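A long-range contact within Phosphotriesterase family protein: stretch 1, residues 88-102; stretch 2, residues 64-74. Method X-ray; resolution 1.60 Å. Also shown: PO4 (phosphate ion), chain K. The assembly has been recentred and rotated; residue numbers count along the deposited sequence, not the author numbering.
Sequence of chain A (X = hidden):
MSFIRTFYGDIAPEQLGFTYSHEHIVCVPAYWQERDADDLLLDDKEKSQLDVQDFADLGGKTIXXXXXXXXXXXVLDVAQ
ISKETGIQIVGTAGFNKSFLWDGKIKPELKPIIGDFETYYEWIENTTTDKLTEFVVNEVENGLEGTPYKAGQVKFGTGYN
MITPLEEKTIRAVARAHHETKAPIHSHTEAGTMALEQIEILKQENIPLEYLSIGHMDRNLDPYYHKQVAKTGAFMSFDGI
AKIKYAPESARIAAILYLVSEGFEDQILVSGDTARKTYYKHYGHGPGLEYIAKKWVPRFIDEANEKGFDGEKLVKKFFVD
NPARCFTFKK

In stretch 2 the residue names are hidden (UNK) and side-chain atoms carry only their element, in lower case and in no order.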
# COMPACT_ATOMS: atom_id res chain seq x y z
N GLN A 88 -7.81 8.96 -9.36
CA GLN A 88 -6.44 8.65 -9.76
C GLN A 88 -5.96 7.42 -9.01
O GLN A 88 -6.19 7.29 -7.81
CB GLN A 88 -5.54 9.85 -9.49
CG GLN A 88 -5.96 11.07 -10.31
CD GLN A 88 -5.30 12.37 -9.90
OE1 GLN A 88 -5.06 13.24 -10.74
NE2 GLN A 88 -5.03 12.52 -8.61
N ILE A 89 -5.31 6.50 -9.72
CA ILE A 89 -4.78 5.29 -9.08
C ILE A 89 -3.26 5.24 -9.19
O ILE A 89 -2.70 5.38 -10.28
CB ILE A 89 -5.36 4.00 -9.72
CG1 ILE A 89 -6.89 3.99 -9.69
CG2 ILE A 89 -4.80 2.74 -9.04
CD1 ILE A 89 -7.47 3.93 -8.28
N VAL A 90 -2.60 5.05 -8.05
CA VAL A 90 -1.18 4.74 -8.06
C VAL A 90 -1.05 3.23 -7.88
O VAL A 90 -1.43 2.70 -6.84
CB VAL A 90 -0.43 5.46 -6.92
CG1 VAL A 90 1.02 5.02 -6.87
CG2 VAL A 90 -0.54 6.98 -7.08
N GLY A 91 -0.52 2.55 -8.88
CA GLY A 91 -0.35 1.10 -8.82
C GLY A 91 0.94 0.71 -8.14
O GLY A 91 1.82 1.54 -7.93
N THR A 92 1.06 -0.57 -7.78
CA THR A 92 2.20 -1.03 -7.02
C THR A 92 2.93 -2.19 -7.70
O THR A 92 2.32 -3.21 -8.03
CB THR A 92 1.75 -1.47 -5.63
OG1 THR A 92 1.18 -0.34 -4.96
CG2 THR A 92 2.92 -2.03 -4.82
N ALA A 93 4.23 -2.02 -7.90
CA ALA A 93 5.07 -3.07 -8.44
C ALA A 93 5.70 -3.90 -7.32
O ALA A 93 5.82 -3.43 -6.19
CB ALA A 93 6.18 -2.45 -9.30
N GLY A 94 6.08 -5.13 -7.62
CA GLY A 94 6.83 -5.90 -6.64
C GLY A 94 6.02 -6.98 -5.94
O GLY A 94 5.15 -7.60 -6.55
N PHE A 95 6.29 -7.17 -4.65
CA PHE A 95 5.83 -8.35 -3.92
C PHE A 95 5.08 -7.97 -2.64
O PHE A 95 5.37 -6.94 -2.04
CB PHE A 95 7.04 -9.23 -3.58
CG PHE A 95 8.01 -9.40 -4.71
CD1 PHE A 95 7.89 -10.46 -5.60
CD2 PHE A 95 9.04 -8.49 -4.90
CE1 PHE A 95 8.78 -10.62 -6.65
CE2 PHE A 95 9.93 -8.64 -5.95
CZ PHE A 95 9.80 -9.71 -6.83
N ASN A 96 4.13 -8.80 -2.21
CA ASN A 96 3.31 -8.50 -1.02
C ASN A 96 3.76 -9.21 0.26
O ASN A 96 3.97 -8.56 1.28
CB ASN A 96 1.82 -8.77 -1.30
CG ASN A 96 0.89 -8.40 -0.13
OD1 ASN A 96 -0.33 -8.43 -0.28
ND2 ASN A 96 1.47 -8.06 1.02
N LYS A 97 3.91 -10.54 0.21
CA LYS A 97 4.29 -11.34 1.39
C LYS A 97 4.48 -12.82 1.02
O LYS A 97 3.72 -13.36 0.22
CB LYS A 97 3.24 -11.20 2.50
CG LYS A 97 1.80 -11.45 2.06
CD LYS A 97 0.83 -10.90 3.10
CE LYS A 97 -0.61 -11.03 2.65
NZ LYS A 97 -1.53 -10.26 3.56
N SER A 98 5.48 -13.47 1.62
CA SER A 98 5.95 -14.77 1.13
C SER A 98 4.97 -15.94 1.26
O SER A 98 5.08 -16.90 0.50
CB SER A 98 7.29 -15.15 1.76
OG SER A 98 7.14 -15.46 3.14
N PHE A 99 4.03 -15.88 2.20
CA PHE A 99 3.09 -16.99 2.31
C PHE A 99 2.21 -17.11 1.07
O PHE A 99 1.76 -18.21 0.72
CB PHE A 99 2.28 -16.97 3.63
CG PHE A 99 1.07 -16.05 3.63
CD1 PHE A 99 -0.08 -16.38 2.92
CD2 PHE A 99 1.06 -14.90 4.40
CE1 PHE A 99 -1.19 -15.55 2.94
CE2 PHE A 99 -0.06 -14.06 4.43
CZ PHE A 99 -1.18 -14.39 3.69
N LEU A 100 2.00 -16.00 0.37
CA LEU A 100 1.24 -16.00 -0.87
C LEU A 100 1.94 -16.75 -2.00
O LEU A 100 1.33 -17.10 -3.00
CB LEU A 100 1.00 -14.56 -1.35
CG LEU A 100 0.15 -13.67 -0.46
CD1 LEU A 100 0.23 -12.24 -0.97
CD2 LEU A 100 -1.28 -14.18 -0.44
N TRP A 101 3.24 -16.97 -1.84
CA TRP A 101 4.05 -17.45 -2.96
C TRP A 101 3.80 -18.92 -3.30
O TRP A 101 4.32 -19.43 -4.29
CB TRP A 101 5.54 -17.19 -2.70
CG TRP A 101 5.82 -15.72 -2.58
CD1 TRP A 101 4.96 -14.70 -2.88
CD2 TRP A 101 7.03 -15.12 -2.13
NE1 TRP A 101 5.57 -13.49 -2.63
CE2 TRP A 101 6.84 -13.72 -2.17
CE3 TRP A 101 8.26 -15.61 -1.69
CZ2 TRP A 101 7.83 -12.82 -1.79
CZ3 TRP A 101 9.25 -14.71 -1.31
CH2 TRP A 101 9.03 -13.33 -1.36
N ASP A 102 2.99 -19.59 -2.49
CA ASP A 102 2.59 -20.96 -2.78
C ASP A 102 1.61 -20.96 -3.96
O ASP A 102 1.45 -21.97 -4.64
CB ASP A 102 1.94 -21.60 -1.56
CG ASP A 102 1.50 -23.04 -1.82
OD1 ASP A 102 2.38 -23.92 -1.96
OD2 ASP A 102 0.27 -23.28 -1.87
N UNK A 64 -4.10 4.78 -3.55
CA UNK A 64 -2.90 3.99 -3.76
C UNK A 64 -3.28 2.52 -3.64
O UNK A 64 -3.66 2.06 -2.56
c UNK A 64 -1.78 4.34 -2.75
c UNK A 64 -0.54 3.50 -3.02
c UNK A 64 -1.44 5.83 -2.84
N UNK A 65 -3.20 1.81 -4.75
CA UNK A 65 -3.59 0.41 -4.83
C UNK A 65 -2.38 -0.46 -4.58
O UNK A 65 -1.48 -0.54 -5.41
c UNK A 65 -4.16 0.12 -6.22
o UNK A 65 -4.24 -2.18 -5.56
c UNK A 65 -4.63 -1.31 -6.38
o UNK A 65 -5.39 -1.57 -7.33
N UNK A 66 -2.35 -1.13 -3.43
CA UNK A 66 -1.16 -1.83 -2.99
C UNK A 66 -1.08 -3.28 -3.49
O UNK A 66 -0.22 -4.04 -3.06
c UNK A 66 -1.06 -1.79 -1.46
N UNK A 67 -1.96 -3.63 -4.43
CA UNK A 67 -2.00 -5.00 -4.95
C UNK A 67 -0.74 -5.31 -5.74
O UNK A 67 -0.47 -4.68 -6.78
c UNK A 67 -3.37 -6.68 -6.26
c UNK A 67 -3.23 -5.21 -5.86
o UNK A 67 -4.42 -4.78 -5.17
N UNK A 68 0.03 -6.28 -5.26
CA UNK A 68 1.30 -6.67 -5.86
C UNK A 68 1.14 -7.92 -6.73
O UNK A 68 0.04 -8.47 -6.82
c UNK A 68 2.36 -6.90 -4.78
N UNK A 69 2.22 -8.39 -7.35
CA UNK A 69 2.11 -9.44 -8.36
C UNK A 69 1.62 -10.77 -7.80
O UNK A 69 0.97 -11.56 -8.50
c UNK A 69 4.45 -10.40 -8.27
c UNK A 69 3.18 -10.40 -10.43
c UNK A 69 3.44 -9.65 -9.13
N UNK A 70 1.92 -11.02 -6.52
CA UNK A 70 1.50 -12.25 -5.84
C UNK A 70 0.06 -12.18 -5.30
O UNK A 70 -0.43 -13.13 -4.69
o UNK A 70 2.36 -10.29 -4.07
c UNK A 70 2.49 -12.60 -4.72
o UNK A 70 3.48 -11.64 -2.77
c UNK A 70 2.80 -11.42 -3.80
N UNK A 71 -0.62 -11.06 -5.54
CA UNK A 71 -1.95 -10.86 -4.97
C UNK A 71 -3.04 -10.79 -6.05
O UNK A 71 -4.12 -10.24 -5.82
c UNK A 71 -1.96 -9.62 -4.06
c UNK A 71 -2.94 -9.73 -2.91
c UNK A 71 -3.60 -10.74 -0.82
o UNK A 71 -5.63 -10.09 0.25
c UNK A 71 -5.00 -9.08 -1.83
c UNK A 71 -2.71 -10.62 -1.87
c UNK A 71 -4.10 -8.97 -2.88
c UNK A 71 -4.74 -9.97 -0.80
N UNK A 72 -2.75 -11.36 -7.22
CA UNK A 72 -3.76 -11.53 -8.26
C UNK A 72 -4.34 -10.25 -8.83
O UNK A 72 -5.54 -10.02 -8.76
N UNK A 73 -3.48 -9.42 -9.42
CA UNK A 73 -3.93 -8.15 -9.95
C UNK A 73 -4.97 -8.32 -11.05
O UNK A 73 -4.94 -9.29 -11.81
c UNK A 73 -1.60 -7.12 -9.54
n UNK A 73 1.81 -6.93 -10.88
c UNK A 73 -2.76 -7.35 -10.51
n UNK A 73 2.77 -5.78 -9.15
c UNK A 73 1.69 -6.14 -9.82
c UNK A 73 -0.75 -6.00 -10.11
n UNK A 73 0.49 -5.71 -9.42
N UNK A 74 -5.88 -7.36 -11.12
CA UNK A 74 -6.79 -7.19 -12.25
C UNK A 74 -6.61 -5.76 -12.76
O UNK A 74 -7.50 -4.91 -12.63
n UNK A 74 -6.54 -11.88 -11.53
n UNK A 74 -8.23 -13.40 -11.85
c UNK A 74 -8.51 -8.91 -11.46
n UNK A 74 -8.55 -11.21 -12.45
c UNK A 74 -8.16 -9.81 -12.63
c UNK A 74 -7.77 -12.16 -11.95
c UNK A 74 -8.23 -7.45 -11.81
P PO4 K . -2.35 -7.37 2.56
O1 PO4 K . -2.70 -7.61 1.11
O2 PO4 K . -0.90 -7.73 2.76
O3 PO4 K . -2.54 -5.93 2.94
O4 PO4 K . -3.25 -8.19 3.45
O HOH W 1 -1.42 -2.27 -7.80
O HOH W 2 -0.76 -7.01 -2.44
O HOH W 3 -0.96 -15.94 -4.38
O HOH W 4 -4.15 -11.68 2.79

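Position 64 carries three side-chain carbons, one bearing the other two. A branch carbon lies 4.2 Å from Val90 CB, and parallel pairing with Val90 puts both side chains on the same sheet face. A branch at CB without oxygen identifies Val64.

Position 65 has two carbons, the second carrying two oxygens: a carboxylate one carbon from the backbone, hence Asp65. Its N donates to Val90 O (2.9 Å, 153°), and its O accepts from Thr92 OG1 at 2.7 Å. Its CB packs 3.9 Å from Ile89 CG2.

Position 66 shows a lone carbon, pointing away from stretch 1: Ala66. Its CA approaches Thr92 OG1 at 3.4 Å.

At 67, one carbon carries an oxygen and a carbon. This shape fits threonine; Thr67 OG1 donates to Asp65 OD1 at 2.6 Å, folding the turn on itself. Water 1 links Thr67 O and Asp65 O to Thr92 N.

Position 68 again has one carbon, now directed toward stretch 1, 3.4 Å from Gly94 O and 3.6 Å from Phe95 C. It is Ala68.

Position 69 has three carbons branched at the first, one of them 4.4 Å from Phe95 CD1, giving Val69. Its N donates to Gly94 O (3.1 Å, 170°), a nearly linear bond.

Position 70 has two carbons ending in two oxygens. Its carboxylate receives donors from Asn96, Lys97 and Trp101, and the short chain makes it Asp70. Asp70 OD2 accepts from Trp101 NE1 at 2.8 Å, near the indole plane, from Lys97 N at 3.2 Å and from Asn96 N at 3.0 Å; Asp70 OD1 also lies 3.0 Å from Asn96 N, which is therefore shared.

At 71, a carbon leads to a six-carbon ring bearing oxygen: Tyr71. Leu100 CD1 meets the ring edge, 3.5 Å from Tyr71 CD1, while phosphate O1 lies over one face.

Position 72 has no side-chain atoms, and its positive phi (63°) favours glycine: Gly72.

Position 73 extends three carbons to a nitrogen and a carbon with two more nitrogens, a guanidinium: Arg73. Arg73 NH2 donates to Thr92 O (2.8 Å), while Arg73 NE donates to Thr67 O (3.0 Å).

Position 74 has the same atom pattern but stays out of reach: Arg74, at a helix N-cap position.

The contact thus begins as a parallel strand pairing, continues through loop hydrogen bonds, and converges on Asp70, whose carboxylate gathers two backbone amides and an indole. Arg73 clasps both stretches through carbonyls, and 751 Å² is buried in total.

Stretch 2, residues 64-74: VDATAVDYGRR
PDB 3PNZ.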